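Local coordinates for phosphoacetylglucosamine mutase (Aspergillus lentulus, PDB 5O9X), which interconverts N-acetylglucosamine 6-phosphate and N-acetylglucosamine 1-phosphate by phosphoryl transfer, as an alpha-D-phosphohexomutase, at the 1,6-di-O-phosphono-alpha-D-glucopyranose site. Sequence-based numbering; all coordinates share one arbitrary frame.

The 1,6-di-O-phosphono-alpha-D-glucopyranose site. Residues 29-30, 33, 69-70, 284, 289, 361-363, 380, 382, 384, 505, 507-509, 514. With G16 (1,6-di-O-phosphono-alpha-D-glucopyranose), chain B.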
ATOM      1  N   THR A  29       7.750  -3.961  -8.059  1.00 18.32           N
ATOM      2  CA  THR A  29       7.619  -3.625  -6.642  1.00 17.70           C
ATOM      3  C   THR A  29       6.415  -4.347  -6.029  1.00 21.38           C
ATOM      4  O   THR A  29       6.480  -4.782  -4.841  1.00 20.29           O
ATOM      5  CB  THR A  29       7.428  -2.096  -6.553  1.00 16.63           C
ATOM      6  OG1 THR A  29       8.581  -1.455  -7.109  1.00 18.25           O
ATOM      7  CG2 THR A  29       7.325  -1.618  -5.095  1.00 17.86           C
ATOM      8  N   ALA A  30       5.292  -4.353  -6.770  1.00 22.17           N
ATOM      9  CA  ALA A  30       3.985  -4.859  -6.243  1.00 22.15           C
ATOM     10  C   ALA A  30       3.260  -5.879  -7.153  1.00 22.50           C
ATOM     11  O   ALA A  30       2.075  -6.110  -6.959  1.00 27.38           O
ATOM     12  CB  ALA A  30       3.037  -3.666  -5.961  1.00 23.89           C
ATOM     13  N   ARG A  33       2.665  -5.158 -13.751  1.00 19.35           N
ATOM     14  CA  ARG A  33       1.932  -3.945 -14.017  1.00 21.30           C
ATOM     15  C   ARG A  33       2.432  -3.318 -15.312  1.00 20.36           C
ATOM     16  O   ARG A  33       3.636  -3.146 -15.495  1.00 22.64           O
ATOM     17  CB  ARG A  33       2.199  -2.976 -12.832  1.00 21.18           C
ATOM     18  CG  ARG A  33       1.176  -1.867 -12.811  1.00 22.93           C
ATOM     19  CD  ARG A  33       1.378  -1.083 -11.517  1.00 20.46           C
ATOM     20  NE  ARG A  33       0.976  -1.767 -10.284  1.00 19.85           N
ATOM     21  CZ  ARG A  33       0.984  -1.094  -9.081  1.00 19.00           C
ATOM     22  NH1 ARG A  33       1.229   0.251  -9.059  1.00 15.57           N
ATOM     23  NH2 ARG A  33       0.611  -1.682  -7.929  1.00 17.11           N
ATOM     24  N   ALA A  69      -3.486   0.271  -9.338  1.00 19.81           N
ATOM     25  CA  ALA A  69      -3.328   1.138  -8.086  1.00 18.89           C
ATOM     26  C   ALA A  69      -3.130   2.643  -8.400  1.00 20.41           C
ATOM     27  O   ALA A  69      -4.063   3.250  -8.922  1.00 20.08           O
ATOM     28  CB  ALA A  69      -2.170   0.592  -7.271  1.00 21.06           C
ATOM     29  N   HIS A  70      -1.923   3.243  -8.193  1.00 18.36           N
ATOM     30  CA  HIS A  70      -1.711   4.672  -8.458  1.00 16.42           C
ATOM     31  C   HIS A  70      -1.501   4.983  -9.955  1.00 17.32           C
ATOM     32  O   HIS A  70      -1.541   6.179 -10.357  1.00 19.56           O
ATOM     33  CB  HIS A  70      -0.432   5.216  -7.702  1.00 17.57           C
ATOM     34  CG  HIS A  70       0.850   4.971  -8.416  1.00 17.74           C
ATOM     35  ND1 HIS A  70       1.572   3.791  -8.256  1.00 19.16           N
ATOM     36  CD2 HIS A  70       1.548   5.721  -9.307  1.00 16.85           C
ATOM     37  CE1 HIS A  70       2.661   3.843  -9.009  1.00 19.14           C
ATOM     38  NE2 HIS A  70       2.664   5.006  -9.654  1.00 17.13           N
ATOM     39  N   ASP A 284      -6.028   6.882  -3.259  1.00 15.03           N
ATOM     40  CA  ASP A 284      -5.705   6.654  -4.682  1.00 15.96           C
ATOM     41  C   ASP A 284      -6.745   5.725  -5.308  1.00 16.23           C
ATOM     42  O   ASP A 284      -7.757   5.419  -4.663  1.00 16.55           O
ATOM     43  CB  ASP A 284      -4.217   6.232  -4.904  1.00 16.42           C
ATOM     44  CG  ASP A 284      -3.929   4.869  -4.382  1.00 19.82           C
ATOM     45  OD1 ASP A 284      -4.785   4.332  -3.596  1.00 19.90           O
ATOM     46  OD2 ASP A 284      -2.850   4.308  -4.746  1.00 21.56           O
ATOM     47  N   ARG A 289      -3.653   3.985  -0.594  1.00 15.45           N
ATOM     48  CA  ARG A 289      -2.789   5.088  -0.110  1.00 14.53           C
ATOM     49  C   ARG A 289      -3.717   6.156   0.422  1.00 15.53           C
ATOM     50  O   ARG A 289      -4.791   6.391  -0.170  1.00 13.98           O
ATOM     51  CB  ARG A 289      -2.027   5.731  -1.278  1.00 14.48           C
ATOM     52  CG  ARG A 289      -0.997   4.811  -1.909  1.00 15.11           C
ATOM     53  CD  ARG A 289      -0.275   5.626  -2.998  1.00 15.43           C
ATOM     54  NE  ARG A 289       0.613   4.748  -3.791  1.00 15.49           N
ATOM     55  CZ  ARG A 289       1.510   5.215  -4.651  1.00 17.30           C
ATOM     56  NH1 ARG A 289       1.611   6.524  -4.846  1.00 14.99           N
ATOM     57  NH2 ARG A 289       2.242   4.402  -5.382  1.00 17.22           N
ATOM     58  N   THR A 361      11.881   0.347  -0.951  1.00 17.85           N
ATOM     59  CA  THR A 361      10.534   0.701  -1.350  1.00 19.00           C
ATOM     60  C   THR A 361       9.699  -0.555  -1.580  1.00 19.29           C
ATOM     61  O   THR A 361      10.191  -1.564  -2.156  1.00 20.02           O
ATOM     62  CB  THR A 361      10.581   1.590  -2.595  1.00 18.72           C
ATOM     63  OG1 THR A 361      10.898   2.898  -2.139  1.00 20.14           O
ATOM     64  CG2 THR A 361       9.249   1.660  -3.334  1.00 19.91           C
ATOM     65  N   GLY A 362       8.454  -0.488  -1.121  1.00 18.47           N
ATOM     66  CA  GLY A 362       7.489  -1.602  -1.395  1.00 18.00           C
ATOM     67  C   GLY A 362       7.052  -2.126  -0.005  1.00 19.96           C
ATOM     68  O   GLY A 362       7.881  -2.560   0.809  1.00 17.00           O
ATOM     69  N   VAL A 363       5.737  -2.150   0.247  1.00 20.94           N
ATOM     70  CA  VAL A 363       5.137  -2.590   1.514  1.00 22.46           C
ATOM     71  C   VAL A 363       5.694  -3.945   2.076  1.00 21.68           C
ATOM     72  O   VAL A 363       5.904  -4.114   3.262  1.00 19.70           O
ATOM     73  CB  VAL A 363       3.568  -2.743   1.338  1.00 27.79           C
ATOM     74  CG1 VAL A 363       2.918  -3.200   2.649  1.00 30.69           C
ATOM     75  CG2 VAL A 363       2.954  -1.416   0.945  1.00 28.34           C
ATOM     76  N   GLU A 380       4.956   4.496   3.939  1.00 13.49           N
ATOM     77  CA  GLU A 380       5.759   5.137   2.951  1.00 13.49           C
ATOM     78  C   GLU A 380       5.231   6.533   2.855  1.00 13.87           C
ATOM     79  O   GLU A 380       4.033   6.742   3.174  1.00 13.61           O
ATOM     80  CB  GLU A 380       5.620   4.389   1.599  1.00 13.98           C
ATOM     81  CG  GLU A 380       6.250   2.993   1.740  1.00 16.08           C
ATOM     82  CD  GLU A 380       6.164   2.217   0.439  1.00 19.31           C
ATOM     83  OE1 GLU A 380       5.081   1.679   0.123  1.00 24.68           O
ATOM     84  OE2 GLU A 380       7.165   2.156  -0.258  1.00 17.77           O
ATOM     85  N   ASN A 382       4.298   8.151   0.423  1.00 14.16           N
ATOM     86  CA  ASN A 382       3.199   8.244  -0.545  1.00 14.30           C
ATOM     87  C   ASN A 382       1.846   7.881   0.101  1.00 16.78           C
ATOM     88  O   ASN A 382       0.803   7.951  -0.570  1.00 14.78           O
ATOM     89  CB  ASN A 382       3.461   7.290  -1.774  1.00 14.37           C
ATOM     90  CG  ASN A 382       3.531   5.807  -1.396  1.00 15.84           C
ATOM     91  OD1 ASN A 382       2.911   5.378  -0.446  1.00 17.27           O
ATOM     92  ND2 ASN A 382       4.273   5.014  -2.174  1.00 14.26           N
ATOM     93  N   HIS A 384       0.975   4.768   1.733  1.00 14.68           N
ATOM     94  CA  HIS A 384       0.817   3.358   2.147  1.00 17.92           C
ATOM     95  C   HIS A 384       1.240   3.139   3.556  1.00 18.67           C
ATOM     96  O   HIS A 384       2.233   3.743   4.024  1.00 19.91           O
ATOM     97  CB  HIS A 384       1.777   2.501   1.316  1.00 19.45           C
ATOM     98  CG  HIS A 384       1.141   1.934   0.110  1.00 20.00           C
ATOM     99  ND1 HIS A 384       0.259   0.850   0.172  1.00 21.71           N
ATOM    100  CD2 HIS A 384       1.215   2.298  -1.192  1.00 21.60           C
ATOM    101  CE1 HIS A 384      -0.119   0.541  -1.070  1.00 21.58           C
ATOM    102  NE2 HIS A 384       0.444   1.404  -1.911  1.00 21.56           N
ATOM    103  N   ARG A 505      16.506   5.903  -8.312  1.00 14.46           N
ATOM    104  CA  ARG A 505      16.374   4.440  -8.376  1.00 15.08           C
ATOM    105  C   ARG A 505      15.288   4.179  -9.416  1.00 15.91           C
ATOM    106  O   ARG A 505      14.382   5.029  -9.642  1.00 13.72           O
ATOM    107  CB  ARG A 505      15.934   3.774  -7.072  1.00 15.22           C
ATOM    108  CG  ARG A 505      14.713   4.462  -6.404  1.00 17.02           C
ATOM    109  CD  ARG A 505      14.189   3.678  -5.168  1.00 16.99           C
ATOM    110  NE  ARG A 505      13.414   2.485  -5.557  1.00 15.68           N
ATOM    111  CZ  ARG A 505      12.134   2.501  -5.996  1.00 16.57           C
ATOM    112  NH1 ARG A 505      11.451   3.643  -6.200  1.00 14.98           N
ATOM    113  NH2 ARG A 505      11.534   1.355  -6.272  1.00 15.67           N
ATOM    114  N   SER A 507      12.004   2.740 -10.901  1.00 16.67           N
ATOM    115  CA  SER A 507      10.681   2.341 -10.452  1.00 15.54           C
ATOM    116  C   SER A 507      10.458   0.872 -10.819  1.00 16.53           C
ATOM    117  O   SER A 507      10.909   0.430 -11.907  1.00 16.82           O
ATOM    118  CB  SER A 507       9.619   3.242 -11.179  1.00 14.04           C
ATOM    119  OG  SER A 507       8.305   2.719 -10.940  1.00 16.35           O
ATOM    120  N   GLY A 508       9.721   0.158  -9.954  1.00 17.79           N
ATOM    121  CA  GLY A 508       9.201  -1.208 -10.213  1.00 17.49           C
ATOM    122  C   GLY A 508       7.733  -1.224 -10.476  1.00 16.87           C
ATOM    123  O   GLY A 508       7.099  -2.331 -10.427  1.00 15.78           O
ATOM    124  N   THR A 509       7.121  -0.039 -10.725  1.00 17.02           N
ATOM    125  CA  THR A 509       5.677  -0.012 -11.088  1.00 17.83           C
ATOM    126  C   THR A 509       5.434   0.675 -12.463  1.00 18.01           C
ATOM    127  O   THR A 509       4.352   0.517 -13.051  1.00 20.23           O
ATOM    128  CB  THR A 509       4.771   0.685 -10.039  1.00 19.00           C
ATOM    129  OG1 THR A 509       5.147   2.078  -9.912  1.00 17.15           O
ATOM    130  CG2 THR A 509       4.832   0.011  -8.672  1.00 18.19           C
ATOM    131  N   ARG A 514      13.158   7.269 -10.662  1.00 14.01           N
ATOM    132  CA  ARG A 514      12.687   8.341  -9.767  1.00 14.13           C
ATOM    133  C   ARG A 514      13.851   9.067  -9.144  1.00 14.26           C
ATOM    134  O   ARG A 514      14.770   8.423  -8.663  1.00 15.96           O
ATOM    135  CB  ARG A 514      11.841   7.736  -8.623  1.00 12.60           C
ATOM    136  CG  ARG A 514      10.620   6.963  -9.112  1.00 12.70           C
ATOM    137  CD  ARG A 514       9.592   6.752  -7.976  1.00 15.65           C
ATOM    138  NE  ARG A 514       8.478   5.845  -8.407  1.00 14.74           N
ATOM    139  CZ  ARG A 514       7.490   6.206  -9.251  1.00 17.26           C
ATOM    140  NH1 ARG A 514       7.504   7.440  -9.831  1.00 15.20           N
ATOM    141  NH2 ARG A 514       6.508   5.293  -9.536  1.00 16.58           N
TER
HETATM  142  C1  G16 B 601       3.294   0.401  -5.160  1.00 19.76           C
HETATM  143  C2  G16 B 601       3.835  -0.278  -3.905  1.00 27.33           C
HETATM  144  C3  G16 B 601       4.443   0.788  -2.940  1.00 24.16           C
HETATM  145  C4  G16 B 601       5.512   1.661  -3.573  1.00 22.73           C
HETATM  146  C5  G16 B 601       4.910   2.314  -4.811  1.00 22.52           C
HETATM  147  C6  G16 B 601       5.911   2.986  -5.722  1.00 20.51           C
HETATM  148  O1  G16 B 601       2.233   1.286  -4.786  1.00 20.16           O
HETATM  149  O2  G16 B 601       2.851  -1.102  -3.208  1.00 31.53           O
HETATM  150  O3  G16 B 601       4.861   0.118  -1.818  1.00 27.54           O
HETATM  151  O4  G16 B 601       6.020   2.767  -2.706  1.00 22.37           O
HETATM  152  O5  G16 B 601       4.375   1.330  -5.727  1.00 20.78           O
HETATM  153  O6  G16 B 601       6.879   1.930  -6.163  1.00 16.99           O
HETATM  154  P   G16 B 601       8.019   2.328  -7.246  1.00 16.36           P
HETATM  155  O1P G16 B 601       8.750   3.597  -6.751  1.00 15.51           O
HETATM  156  O2P G16 B 601       7.307   2.661  -8.579  1.00 16.18           O
HETATM  157  O3P G16 B 601       8.914   1.091  -7.477  1.00 18.19           O
HETATM  158  P'  G16 B 601       0.706   1.136  -5.358  1.00 18.22           P
HETATM  159  O1X G16 B 601       0.407  -0.379  -5.517  1.00 17.73           O
HETATM  160  O2X G16 B 601       0.701   1.738  -6.800  1.00 17.83           O
HETATM  161  O3X G16 B 601      -0.192   1.970  -4.510  1.00 18.11           O
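Arg33 sends CG anti to its backbone N (chi1 -163°) and then bends at chi3 (-71°), whereas Arg289 runs extended from CG to NE; through these shapes the two guanidiniums close on the 1-phosphate in the active-site cleft of an alpha-D-phosphohexomutase. Glucose 1,6-bisphosphate (G16), a sugar bisphosphate of the type formed midway through such mutase reactions, lies almost wholly buried there. Arg33 grips end-on, its NH2 lying 2.7 Å from the phosphate oxygen G16 O1X, nearly within the guanidinium plane, while NH1 reaches G16 O2X. That second oxygen also takes a bond in the ring plane of His70, whose ND1 stands 2.7 Å from G16 O2X. Arg289 comes side-on: NE meets G16 O3X from a tilt, and NH2 reaches the bridging oxygen G16 O1, where it could help stabilise charge on the leaving group. His70 CB and Asn382 ND2 sandwich this guanidinium, and Asp284 forms a longer salt bridge to NE. His384 NE2 donates to G16 O3X at 2.7 Å. Beside the 1-phosphate sits Ala69, an engineered residue at the position of the serine that carries the phosphoryl group in this family.

Glu380, extended beyond CG, reads the sugar with its carboxylate tip. OE1 uses its syn lone pair for the G16 O3 hydroxyl at 2.5 Å, while OE2 is approached from above the carboxylate plane by the G16 O4 hydroxyl and is also held by the backbone N of Gly362.

At the opposite end, the 6-phosphate is clasped by a separate set of groups. Arg505, bent at chi3 (-76°) with Thr361 CB over one face, directs NH1 in plane to G16 O1P, and Arg514 NE forms a salt bridge to G16 O1P at 2.8 Å. Hydroxyls add to the grip: Ser507 OG and Thr509 OG1 converge on G16 O2P, and Thr29 OG1 donates to G16 O3P at 2.6 Å.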